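Carbohydrate esterase family 2 (CE2) (Chaetomium olivicolor, PDB 4XVH) probably removes acetyl groups from xylan or related polysaccharides, joining an SGNH-type esterase domain to a beta-sandwich carbohydrate-binding domain. Local coordinates at residues A105-R110 with G153-V158; G145-N150 with T311-G316; K164-N169 with D233-F238; P205-I210 with H250-N255. One frame throughout, in Å; residues are numbered along the deposited sequence.

Contact 1: residues A105-R110 with G153-V158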
loop_
_atom_site.group_PDB
_atom_site.type_symbol
_atom_site.label_atom_id
_atom_site.label_comp_id
_atom_site.label_asym_id
_atom_site.label_seq_id
_atom_site.Cartn_x
_atom_site.Cartn_y
_atom_site.Cartn_z
ATOM N N ALA A 105 16.690 -16.590 -0.469
ATOM C CA ALA A 105 17.386 -15.978 0.654
ATOM C C ALA A 105 16.346 -15.726 1.761
ATOM O O ALA A 105 15.204 -15.350 1.463
ATOM C CB ALA A 105 18.080 -14.698 0.234
ATOM N N PRO A 106 16.721 -15.967 3.029
ATOM C CA PRO A 106 15.756 -15.959 4.135
ATOM C C PRO A 106 15.000 -14.640 4.252
ATOM O O PRO A 106 15.557 -13.571 3.975
ATOM C CB PRO A 106 16.635 -16.202 5.371
ATOM C CG PRO A 106 17.832 -16.921 4.847
ATOM C CD PRO A 106 18.081 -16.281 3.497
ATOM N N ALA A 107 13.735 -14.725 4.650
ATOM C CA ALA A 107 12.867 -13.558 4.693
ATOM C C ALA A 107 13.301 -12.588 5.791
ATOM O O ALA A 107 13.824 -12.997 6.826
ATOM C CB ALA A 107 11.435 -13.978 4.903
ATOM N N PRO A 108 13.086 -11.290 5.558
ATOM C CA PRO A 108 13.476 -10.269 6.531
ATOM C C PRO A 108 12.850 -10.490 7.927
ATOM O O PRO A 108 11.716 -10.993 8.032
ATOM C CB PRO A 108 12.939 -8.984 5.898
ATOM C CG PRO A 108 12.923 -9.275 4.438
ATOM C CD PRO A 108 12.566 -10.707 4.311
ATOM N N LYS A 109 13.575 -10.110 8.979
ATOM C CA LYS A 109 13.024 -10.139 10.332
ATOM C C LYS A 109 12.139 -8.925 10.577
ATOM O O LYS A 109 11.247 -8.975 11.419
ATOM C CB LYS A 109 14.132 -10.185 11.379
ATOM C CG LYS A 109 14.958 -11.437 11.275
ATOM C CD LYS A 109 16.136 -11.392 12.211
ATOM C CE LYS A 109 16.932 -12.691 12.130
ATOM N NZ LYS A 109 17.932 -12.749 13.226
ATOM N N ARG A 110 12.378 -7.843 9.832
ATOM C CA ARG A 110 11.621 -6.608 10.042
ATOM C C ARG A 110 10.351 -6.605 9.200
ATOM O O ARG A 110 10.380 -7.033 8.053
ATOM C CB ARG A 110 12.458 -5.383 9.692
ATOM C CG ARG A 110 13.696 -5.232 10.572
ATOM C CD ARG A 110 14.546 -4.071 10.057
ATOM N NE ARG A 110 15.696 -3.884 10.958
ATOM C CZ ARG A 110 16.692 -3.039 10.712
ATOM N NH1 ARG A 110 16.647 -2.279 9.610
ATOM N NH2 ARG A 110 17.710 -2.943 11.583
ATOM N N GLY A 153 15.076 -2.479 4.898
ATOM C CA GLY A 153 15.272 -3.898 4.697
ATOM C C GLY A 153 14.093 -4.706 5.253
ATOM O O GLY A 153 14.278 -5.861 5.646
ATOM N N ALA A 154 12.894 -4.113 5.277
ATOM C CA ALA A 154 11.740 -4.791 5.868
ATOM C C ALA A 154 10.759 -5.361 4.841
ATOM O O ALA A 154 10.531 -4.756 3.800
ATOM C CB ALA A 154 10.976 -3.846 6.790
ATOM N N ASP A 155 10.168 -6.515 5.164
ATOM C CA ASP A 155 8.990 -6.984 4.435
ATOM C C ASP A 155 7.847 -6.026 4.755
ATOM O O ASP A 155 7.864 -5.324 5.784
ATOM C CB ASP A 155 8.612 -8.430 4.836
ATOM C CG ASP A 155 9.204 -9.468 3.893
ATOM O OD1 ASP A 155 9.555 -9.112 2.750
ATOM O OD2 ASP A 155 9.342 -10.633 4.290
ATOM N N TYR A 156 6.839 -5.983 3.903
ATOM C CA TYR A 156 5.747 -5.067 4.185
ATOM C C TYR A 156 4.424 -5.670 3.699
ATOM O O TYR A 156 4.398 -6.668 2.952
ATOM C CB TYR A 156 5.996 -3.688 3.543
ATOM C CG TYR A 156 6.239 -3.771 2.052
ATOM C CD1 TYR A 156 5.177 -3.746 1.157
ATOM C CD2 TYR A 156 7.536 -3.880 1.535
ATOM C CE1 TYR A 156 5.382 -3.819 -0.208
ATOM C CE2 TYR A 156 7.748 -3.960 0.164
ATOM C CZ TYR A 156 6.660 -3.916 -0.694
ATOM O OH TYR A 156 6.828 -3.989 -2.052
ATOM N N SER A 157 3.345 -5.074 4.172
ATOM C CA SER A 157 2.004 -5.388 3.738
ATOM C C SER A 157 1.262 -4.079 3.550
ATOM O O SER A 157 1.130 -3.298 4.501
ATOM C CB SER A 157 1.273 -6.258 4.761
ATOM O OG SER A 157 -0.030 -6.514 4.304
ATOM N N VAL A 158 0.833 -3.830 2.312
ATOM C CA VAL A 158 0.039 -2.653 1.995
ATOM C C VAL A 158 -1.435 -3.036 2.019
ATOM O O VAL A 158 -1.850 -3.975 1.334
ATOM C CB VAL A 158 0.386 -2.081 0.599
ATOM C CG1 VAL A 158 -0.541 -0.913 0.246
ATOM C CG2 VAL A 158 1.849 -1.622 0.559
HETATM O O HOH W 1 9.076 -11.297 6.798
HETATM O O HOH W 2 14.868 -7.234 8.149
#
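Where the linker after the beta-sandwich domain runs into the first strand of the parallel esterase sheet, Pro108 and Arg110 of 105-110 settle against Gly153, Ala154 and Asp155, at the entry to edge strand 155-160. The side chains of Pro108 and Asp155 cross at about a right angle, with Pro108 CD 3.2 Å from Asp155 OD2 and Pro108 CG 3.8 Å from Asp155 CG. Elsewhere on the ring, Pro108 CB lies 3.4 Å from Gly153 O. One direct hydrogen bond joins the backbones: Asp155 N donates to Arg110 O at 2.9 Å, bent to 135° at the hydrogen, the donor tilted 28° from the carbonyl plane. Beside it Arg110 CB meets Ala154 CB at 3.6 Å. Arg110 CG is anti to the carbonyl carbon (chi1 -63°), and from there the chain runs extended to a guanidinium whose NH1 bonds to Leu152 O and which makes a cation-pi contact with Trp329. Two waters fill in the polar links. One donates to both Pro108 O and Asp155 OD2, at 2.6 Å from the latter; the other accepts from Arg110 N and donates to Gly153 O. Gly153, with positive phi, closes the preceding helix in a Schellman motif. Asp155 OD2 also forms a salt bridge with Arg3, so this oxygen is shared between a cation and a water, which would probably favour the charged carboxylate and ties the linker, the N-terminal strand and the sheet edge together.

Contact 2: residues G145-N150 with T311-G316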
loop_
_atom_site.group_PDB
_atom_site.type_symbol
_atom_site.label_atom_id
_atom_site.label_comp_id
_atom_site.label_asym_id
_atom_site.label_seq_id
_atom_site.Cartn_x
_atom_site.Cartn_y
_atom_site.Cartn_z
ATOM N N GLY A 145 5.530 4.486 1.267
ATOM C CA GLY A 145 5.560 3.443 2.295
ATOM C C GLY A 145 6.450 2.268 1.912
ATOM O O GLY A 145 7.196 1.724 2.727
ATOM N N VAL A 146 6.352 1.848 0.658
ATOM C CA VAL A 146 7.220 0.772 0.160
ATOM C C VAL A 146 8.705 1.174 0.095
ATOM O O VAL A 146 9.602 0.392 0.462
ATOM C CB VAL A 146 6.706 0.316 -1.212
ATOM C CG1 VAL A 146 7.704 -0.672 -1.865
ATOM C CG2 VAL A 146 5.289 -0.321 -1.000
ATOM N N LEU A 147 8.972 2.394 -0.354
ATOM C CA LEU A 147 10.346 2.866 -0.418
ATOM C C LEU A 147 10.982 2.940 1.007
ATOM O O LEU A 147 12.163 2.642 1.188
ATOM C CB LEU A 147 10.399 4.228 -1.114
ATOM C CG LEU A 147 10.088 4.193 -2.620
ATOM C CD1 LEU A 147 10.239 5.621 -3.220
ATOM C CD2 LEU A 147 11.047 3.185 -3.310
ATOM N N ALA A 148 10.184 3.322 1.998
ATOM C CA ALA A 148 10.631 3.311 3.391
ATOM C C ALA A 148 10.932 1.881 3.852
ATOM O O ALA A 148 11.948 1.649 4.492
ATOM C CB ALA A 148 9.564 3.958 4.318
ATOM N N ALA A 149 10.037 0.943 3.557
ATOM C CA ALA A 149 10.263 -0.456 3.960
ATOM C C ALA A 149 11.524 -0.999 3.264
ATOM O O ALA A 149 12.354 -1.640 3.883
ATOM C CB ALA A 149 9.019 -1.309 3.608
ATOM N N ASN A 150 11.665 -0.731 1.969
ATOM C CA ASN A 150 12.891 -1.109 1.259
ATOM C C ASN A 150 14.157 -0.561 1.942
ATOM O O ASN A 150 15.148 -1.264 2.088
ATOM C CB ASN A 150 12.885 -0.591 -0.176
ATOM C CG ASN A 150 11.830 -1.271 -1.079
ATOM O OD1 ASN A 150 11.246 -2.325 -0.758
ATOM N ND2 ASN A 150 11.607 -0.657 -2.241
ATOM N N THR A 311 7.900 13.029 -5.254
ATOM C CA THR A 311 7.239 13.352 -3.990
ATOM C C THR A 311 7.165 12.126 -3.083
ATOM O O THR A 311 7.416 12.216 -1.874
ATOM C CB THR A 311 5.820 13.935 -4.245
ATOM O OG1 THR A 311 5.953 15.160 -4.996
ATOM C CG2 THR A 311 5.099 14.243 -2.928
ATOM N N HIS A 312 6.835 10.973 -3.664
ATOM C CA HIS A 312 6.858 9.743 -2.882
ATOM C C HIS A 312 8.278 9.440 -2.367
ATOM O O HIS A 312 8.444 9.043 -1.238
ATOM C CB HIS A 312 6.363 8.566 -3.733
ATOM C CG HIS A 312 4.876 8.413 -3.759
ATOM N ND1 HIS A 312 4.161 7.900 -2.691
ATOM C CD2 HIS A 312 3.963 8.681 -4.732
ATOM C CE1 HIS A 312 2.880 7.840 -3.009
ATOM N NE2 HIS A 312 2.725 8.328 -4.238
ATOM N N ALA A 313 9.295 9.587 -3.208
ATOM C CA ALA A 313 10.615 9.138 -2.809
ATOM C C ALA A 313 11.095 10.007 -1.632
ATOM O O ALA A 313 11.720 9.510 -0.680
ATOM C CB ALA A 313 11.592 9.190 -3.987
ATOM N N ALA A 314 10.802 11.308 -1.695
ATOM C CA ALA A 314 11.215 12.235 -0.631
ATOM C C ALA A 314 10.584 11.863 0.726
ATOM O O ALA A 314 11.261 11.846 1.770
ATOM C CB ALA A 314 10.864 13.664 -1.020
ATOM N N GLU A 315 9.305 11.510 0.734
ATOM C CA GLU A 315 8.667 11.149 2.019
ATOM C C GLU A 315 9.075 9.738 2.444
ATOM O O GLU A 315 9.082 9.401 3.642
ATOM C CB GLU A 315 7.142 11.250 1.920
ATOM C CG GLU A 315 6.374 11.031 3.230
ATOM C CD GLU A 315 6.565 12.131 4.255
ATOM O OE1 GLU A 315 7.218 13.165 3.940
ATOM O OE2 GLU A 315 6.046 11.941 5.390
ATOM N N GLY A 316 9.437 8.912 1.469
ATOM C CA GLY A 316 9.935 7.578 1.794
ATOM C C GLY A 316 11.159 7.696 2.686
ATOM O O GLY A 316 11.331 6.957 3.669
#
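Helices 145-150 and 311-316 pack with their axes 8.0 Å apart at closest approach and their N-to-C directions 43° from parallel, with Ala148 and Gly316 nearest in register at 4.6 Å between CA atoms. Glycine at 316 permits this closeness: a beta carbon there would point at the first helix and come tightly against Leu147 CB, whereas the bare Gly316 CA lies 4.5 Å from that atom. The methyl of Ala148 rests on the backbone of the same turn, its CB 3.5 Å from Gly316 O. Leu147 reaches further back along the second helix. Its CG is anti to the carbonyl carbon, beside the backbone N (chi1 -70°), and the branch that makes the contact is CD1, which sits 3.6 Å from Ala313 CA and 3.9 Å from Ala313 CB. The same methyl approaches the carbonyl oxygen of His312 more loosely, at 4.3 Å. His312 ND1 accepts a hydrogen bond from the backbone N of Tyr144, just before the first segment, and so links the two helices by a polar contact. Beyond this crossing, Leu319 and Ala320 cover Ala148 further along helix 309-327. The touching side chains are small or aliphatic, and the cross-helix contacts within the two segments are van der Waals in kind; the helices are therefore joined here by Leu147 CD1 against Ala313 and the Ala148 methyl against Gly316 O, with the polar tie supplied by His312.

Contact 3: residues K164-N169 with D233-F238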
loop_
_atom_site.group_PDB
_atom_site.type_symbol
_atom_site.label_atom_id
_atom_site.label_comp_id
_atom_site.label_asym_id
_atom_site.label_seq_id
_atom_site.Cartn_x
_atom_site.Cartn_y
_atom_site.Cartn_z
ATOM N N LYS A 164 -10.831 5.761 -0.114
ATOM C CA LYS A 164 -11.298 5.332 1.186
ATOM C C LYS A 164 -10.832 6.249 2.291
ATOM O O LYS A 164 -9.756 6.841 2.235
ATOM C CB LYS A 164 -10.852 3.900 1.480
ATOM C CG LYS A 164 -11.449 2.878 0.516
ATOM C CD LYS A 164 -12.984 2.841 0.624
ATOM C CE LYS A 164 -13.542 1.628 -0.129
ATOM N NZ LYS A 164 -15.033 1.540 -0.008
ATOM N N GLY A 165 -11.650 6.334 3.333
ATOM C CA GLY A 165 -11.307 7.142 4.481
ATOM C C GLY A 165 -11.289 6.367 5.794
ATOM O O GLY A 165 -11.461 5.148 5.832
ATOM N N LEU A 166 -11.064 7.107 6.870
ATOM C CA LEU A 166 -11.125 6.601 8.225
ATOM C C LEU A 166 -12.556 6.623 8.787
ATOM O O LEU A 166 -13.014 5.630 9.346
ATOM C CB LEU A 166 -10.212 7.440 9.111
ATOM C CG LEU A 166 -10.173 7.155 10.617
ATOM C CD1 LEU A 166 -9.617 5.728 10.873
ATOM C CD2 LEU A 166 -9.352 8.214 11.358
ATOM N N ILE A 167 -13.240 7.767 8.689
ATOM C CA ILE A 167 -14.630 7.858 9.156
ATOM C C ILE A 167 -15.600 8.060 7.994
ATOM O O ILE A 167 -16.752 7.716 8.112
ATOM C CB ILE A 167 -14.849 8.996 10.187
ATOM C CG1 ILE A 167 -14.582 10.368 9.581
ATOM C CG2 ILE A 167 -13.948 8.805 11.377
ATOM C CD1 ILE A 167 -15.036 11.491 10.492
ATOM N N ARG A 168 -15.131 8.593 6.866
ATOM C CA ARG A 168 -16.001 8.715 5.709
ATOM C C ARG A 168 -15.151 8.720 4.453
ATOM O O ARG A 168 -14.035 9.218 4.459
ATOM C CB ARG A 168 -16.880 9.982 5.804
ATOM C CG ARG A 168 -16.119 11.313 5.787
ATOM C CD ARG A 168 -17.060 12.519 6.045
ATOM N NE ARG A 168 -16.403 13.785 5.712
ATOM C CZ ARG A 168 -17.013 14.979 5.730
ATOM N NH1 ARG A 168 -18.291 15.091 6.096
ATOM N NH2 ARG A 168 -16.331 16.082 5.403
ATOM N N ASN A 169 -15.684 8.137 3.383
ATOM C CA ASN A 169 -14.945 8.023 2.138
ATOM C C ASN A 169 -15.025 9.293 1.284
ATOM O O ASN A 169 -15.529 10.329 1.752
ATOM C CB ASN A 169 -15.445 6.813 1.363
ATOM C CG ASN A 169 -15.192 5.500 2.109
ATOM O OD1 ASN A 169 -14.143 5.325 2.761
ATOM N ND2 ASN A 169 -16.164 4.583 2.040
ATOM N N ASP A 233 -11.059 10.852 17.377
ATOM C CA ASP A 233 -11.507 9.713 18.175
ATOM C C ASP A 233 -11.343 8.405 17.389
ATOM O O ASP A 233 -10.958 7.386 17.950
ATOM C CB ASP A 233 -12.972 9.866 18.593
ATOM C CG ASP A 233 -13.200 10.930 19.677
ATOM O OD1 ASP A 233 -12.229 11.427 20.285
ATOM O OD2 ASP A 233 -14.391 11.259 19.923
ATOM N N ALA A 234 -11.663 8.437 16.093
ATOM C CA ALA A 234 -11.580 7.257 15.247
ATOM C C ALA A 234 -10.152 6.816 15.003
ATOM O O ALA A 234 -9.864 5.611 14.873
ATOM C CB ALA A 234 -12.241 7.516 13.914
ATOM N N MET A 235 -9.267 7.794 14.874
ATOM C CA MET A 235 -7.851 7.486 14.691
ATOM C C MET A 235 -7.330 6.738 15.939
ATOM O O MET A 235 -6.644 5.738 15.825
ATOM C CB MET A 235 -7.057 8.768 14.444
ATOM C CG MET A 235 -5.579 8.533 14.164
ATOM S SD MET A 235 -5.272 7.732 12.537
ATOM C CE MET A 235 -5.420 9.117 11.387
ATOM N N VAL A 236 -7.692 7.220 17.126
ATOM C CA VAL A 236 -7.287 6.540 18.352
ATOM C C VAL A 236 -7.863 5.116 18.383
ATOM O O VAL A 236 -7.142 4.144 18.601
ATOM C CB VAL A 236 -7.725 7.342 19.590
ATOM C CG1 VAL A 236 -7.536 6.521 20.867
ATOM C CG2 VAL A 236 -6.929 8.655 19.655
ATOM N N LYS A 237 -9.148 4.989 18.079
ATOM C CA LYS A 237 -9.802 3.689 18.111
ATOM C C LYS A 237 -9.212 2.684 17.091
ATOM O O LYS A 237 -9.061 1.492 17.390
ATOM C CB LYS A 237 -11.306 3.888 17.878
ATOM C CG LYS A 237 -12.135 2.619 17.940
ATOM C CD LYS A 237 -12.045 1.961 19.323
ATOM C CE LYS A 237 -13.140 0.892 19.494
ATOM N NZ LYS A 237 -13.264 0.082 18.229
ATOM N N PHE A 238 -8.884 3.169 15.889
ATOM C CA PHE A 238 -8.332 2.315 14.838
ATOM C C PHE A 238 -6.970 1.741 15.300
ATOM O O PHE A 238 -6.722 0.547 15.204
ATOM C CB PHE A 238 -8.175 3.096 13.523
ATOM C CG PHE A 238 -7.766 2.240 12.339
ATOM C CD1 PHE A 238 -8.089 0.888 12.298
ATOM C CD2 PHE A 238 -7.058 2.786 11.282
ATOM C CE1 PHE A 238 -7.700 0.082 11.216
ATOM C CE2 PHE A 238 -6.674 2.002 10.196
ATOM C CZ PHE A 238 -7.007 0.621 10.176
#
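Leu166 overlaps one flank of helix 233-238, its branched end lying across Ala234, Met235 and Phe238. Its CB is directed toward the helix, CG is anti to the backbone N (chi1 176°), and the two methyls go to different residues. CD2 goes to the backbone of Met235, 3.5 Å from Met235 N, and meets Met235 CB, while CD1 lies 3.9 Å from Phe238 CD2, approaching that ring obliquely. Leu166 CG rests 3.9 Å from Ala234 CB. The next residue adds a second touch on the same methyl: Ile167 CG2 comes within 3.3 Å of Ala234 CB, tighter than usual van der Waals contact. An alanine in place of Leu166 would probably open a gap where the two methyls had met Met235 and Phe238. The loop is held in shape from within by Gly165 N, which bonds to Asn169 OD1 at 2.7 Å in the plane of the amide carbonyl. Asp216 braces it from outside, its carboxylate accepting from the backbone N of both Leu166 and Ile167. The arrangement is that of a loop following a strand of a Rossmann-like alpha/beta fold and anchored by apolar residues on a neighbouring helix, 228-243 of the SGNH-type domain.

Contact 4: residues P205-I210 with H250-N255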
loop_
_atom_site.group_PDB
_atom_site.type_symbol
_atom_site.label_atom_id
_atom_site.label_comp_id
_atom_site.label_asym_id
_atom_site.label_seq_id
_atom_site.Cartn_x
_atom_site.Cartn_y
_atom_site.Cartn_z
ATOM N N PRO A 205 3.863 -7.010 12.614
ATOM C CA PRO A 205 4.567 -5.790 12.229
ATOM C C PRO A 205 5.267 -5.101 13.385
ATOM O O PRO A 205 4.680 -4.919 14.466
ATOM C CB PRO A 205 3.455 -4.895 11.690
ATOM C CG PRO A 205 2.408 -5.824 11.212
ATOM C CD PRO A 205 2.484 -7.064 12.077
ATOM N N ASP A 206 6.515 -4.722 13.138
ATOM C CA ASP A 206 7.251 -3.876 14.055
ATOM C C ASP A 206 6.716 -2.460 14.009
ATOM O O ASP A 206 6.763 -1.715 15.006
ATOM C CB ASP A 206 8.727 -3.851 13.694
ATOM C CG ASP A 206 9.322 -5.219 13.634
ATOM O OD1 ASP A 206 9.839 -5.669 14.671
ATOM O OD2 ASP A 206 9.298 -5.836 12.551
ATOM N N ALA A 207 6.221 -2.100 12.832
ATOM C CA ALA A 207 5.739 -0.757 12.590
ATOM C C ALA A 207 4.465 -0.825 11.773
ATOM O O ALA A 207 4.351 -1.656 10.867
ATOM C CB ALA A 207 6.793 0.066 11.846
ATOM N N VAL A 208 3.535 0.075 12.087
ATOM C CA VAL A 208 2.289 0.220 11.364
ATOM C C VAL A 208 2.148 1.675 10.968
ATOM O O VAL A 208 2.148 2.575 11.835
ATOM C CB VAL A 208 1.086 -0.202 12.196
ATOM C CG1 VAL A 208 -0.243 0.165 11.473
ATOM C CG2 VAL A 208 1.159 -1.709 12.494
ATOM N N VAL A 209 2.058 1.879 9.654
ATOM C CA VAL A 209 1.993 3.201 9.045
ATOM C C VAL A 209 0.561 3.485 8.614
ATOM O O VAL A 209 -0.058 2.659 7.927
ATOM C CB VAL A 209 2.917 3.315 7.820
ATOM C CG1 VAL A 209 2.773 4.722 7.197
ATOM C CG2 VAL A 209 4.385 3.022 8.228
ATOM N N ILE A 210 0.006 4.599 9.068
ATOM C CA ILE A 210 -1.368 4.909 8.684
ATOM C C ILE A 210 -1.431 6.279 8.045
ATOM O O ILE A 210 -1.038 7.255 8.670
ATOM C CB ILE A 210 -2.322 4.867 9.887
ATOM C CG1 ILE A 210 -2.285 3.470 10.530
ATOM C CG2 ILE A 210 -3.741 5.273 9.435
ATOM C CD1 ILE A 210 -2.948 3.393 11.869
ATOM N N HIS A 250 4.998 -0.042 16.863
ATOM C CA HIS A 250 4.943 1.414 16.853
ATOM C C HIS A 250 4.068 1.885 15.695
ATOM O O HIS A 250 4.058 1.268 14.624
ATOM C CB HIS A 250 6.337 2.023 16.741
ATOM C CG HIS A 250 7.111 1.944 18.021
ATOM N ND1 HIS A 250 7.525 3.060 18.712
ATOM C CD2 HIS A 250 7.521 0.878 18.749
ATOM C CE1 HIS A 250 8.149 2.688 19.820
ATOM N NE2 HIS A 250 8.178 1.368 19.854
ATOM N N PHE A 251 3.336 2.977 15.914
ATOM C CA PHE A 251 2.423 3.479 14.889
ATOM C C PHE A 251 2.898 4.833 14.362
ATOM O O PHE A 251 3.297 5.722 15.148
ATOM C CB PHE A 251 0.991 3.573 15.465
ATOM C CG PHE A 251 0.371 2.223 15.712
ATOM C CD1 PHE A 251 0.775 1.459 16.799
ATOM C CD2 PHE A 251 -0.548 1.693 14.806
ATOM C CE1 PHE A 251 0.241 0.212 17.034
ATOM C CE2 PHE A 251 -1.095 0.448 15.007
ATOM C CZ PHE A 251 -0.693 -0.313 16.124
ATOM N N PHE A 252 2.833 4.984 13.041
ATOM C CA PHE A 252 3.303 6.167 12.339
ATOM C C PHE A 252 2.135 6.777 11.579
ATOM O O PHE A 252 1.674 6.232 10.563
ATOM C CB PHE A 252 4.487 5.789 11.431
ATOM C CG PHE A 252 5.658 5.278 12.234
ATOM C CD1 PHE A 252 5.721 3.933 12.608
ATOM C CD2 PHE A 252 6.596 6.158 12.765
ATOM C CE1 PHE A 252 6.743 3.453 13.426
ATOM C CE2 PHE A 252 7.652 5.661 13.599
ATOM C CZ PHE A 252 7.710 4.311 13.908
ATOM N N LEU A 253 1.657 7.903 12.102
ATOM C CA LEU A 253 0.452 8.573 11.616
ATOM C C LEU A 253 0.812 9.801 10.789
ATOM O O LEU A 253 1.406 10.758 11.289
ATOM C CB LEU A 253 -0.444 8.968 12.799
ATOM C CG LEU A 253 -0.712 7.869 13.838
ATOM C CD1 LEU A 253 -1.753 8.309 14.898
ATOM C CD2 LEU A 253 -1.156 6.554 13.231
ATOM N N LEU A 254 0.475 9.766 9.516
ATOM C CA LEU A 254 0.903 10.823 8.595
ATOM C C LEU A 254 -0.233 11.756 8.218
ATOM O O LEU A 254 -1.366 11.329 8.054
ATOM C CB LEU A 254 1.468 10.230 7.294
ATOM C CG LEU A 254 2.892 9.665 7.250
ATOM C CD1 LEU A 254 3.043 8.390 8.083
ATOM C CD2 LEU A 254 3.297 9.418 5.750
ATOM N N ASN A 255 0.089 13.029 8.026
ATOM C CA ASN A 255 -0.862 13.927 7.437
ATOM C C ASN A 255 -0.694 13.879 5.904
ATOM O O ASN A 255 0.175 13.169 5.360
ATOM C CB ASN A 255 -0.685 15.345 8.002
ATOM C CG ASN A 255 0.724 15.846 7.858
ATOM O OD1 ASN A 255 1.523 15.232 7.174
ATOM N ND2 ASN A 255 1.037 16.978 8.502
HETATM O O HOH W 3 -3.160 9.324 8.924
#
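Phe251 CG is anti to the carbonyl carbon, beside the backbone N (chi1 -70°), and with chi2 at 75° the ring atoms CD2 and CE2 come against CB and CG1 of Val208, whose CG1 is anti to the backbone N. The two side chains lie side by side and point the same way, with Val208 CB and Phe251 CD2 3.6 Å apart. Ile210 CD1 reaches the ring at its edge, near its plane, and lies 3.9 Å from Leu253 CD2. The opposite face of the sheet carries Ala207, Val209, His250 and Phe252: Ala207 CB is 3.7 Å from Phe252 CE1, and Val209 CG1 meets Leu254 CD1 at 3.8 Å. Between these two layers strands 207-210 and 250-254 run parallel, 17° apart, each of His250 O and Phe252 O taking an N-H from the first strand, and each of Asp206 O, Val208 O and Ile210 O taking one from the second. The Phe252 N to Val208 O bond measures 2.8 Å. Helix 228-243 covers Phe251 through Val239, Ile242 and Gln243. An alanine in place of Phe251 would probably leave Val208 and that helix facing a gap where the ring had packed. On the other face His250 bonds through ND1 to His290 NE2, and Phe252 stacks on the same His290. Five backbone bonds between largely apolar layers thus join two inner strands, whose other peptide groups pair partly with strand 111-116 and Lys288.

In the fold
Contacts 2 to 4 lie within the esterase domain, and contact 1 docks the linker onto it. Contacts 1 and 4 reach its five-stranded parallel sheet, at edge strand 155-160 and at the inner strands 207-211 and 250-254, with centres 16 Å apart. Contact 2 joins helices 144-151 and 309-327; it meets contact 1 where Tyr156 packs on Val146 and Ala149, and contact 4 through Glu315 and Leu254. Contact 3 is linked to contact 4 by Met235 against Leu253 and Ile210. Along the chain contact 1 crosses contact 2 and closes before contacts 3 and 4 open; these cross each other inside the loop closed by contact 2, which brings early and late parts of the domain together.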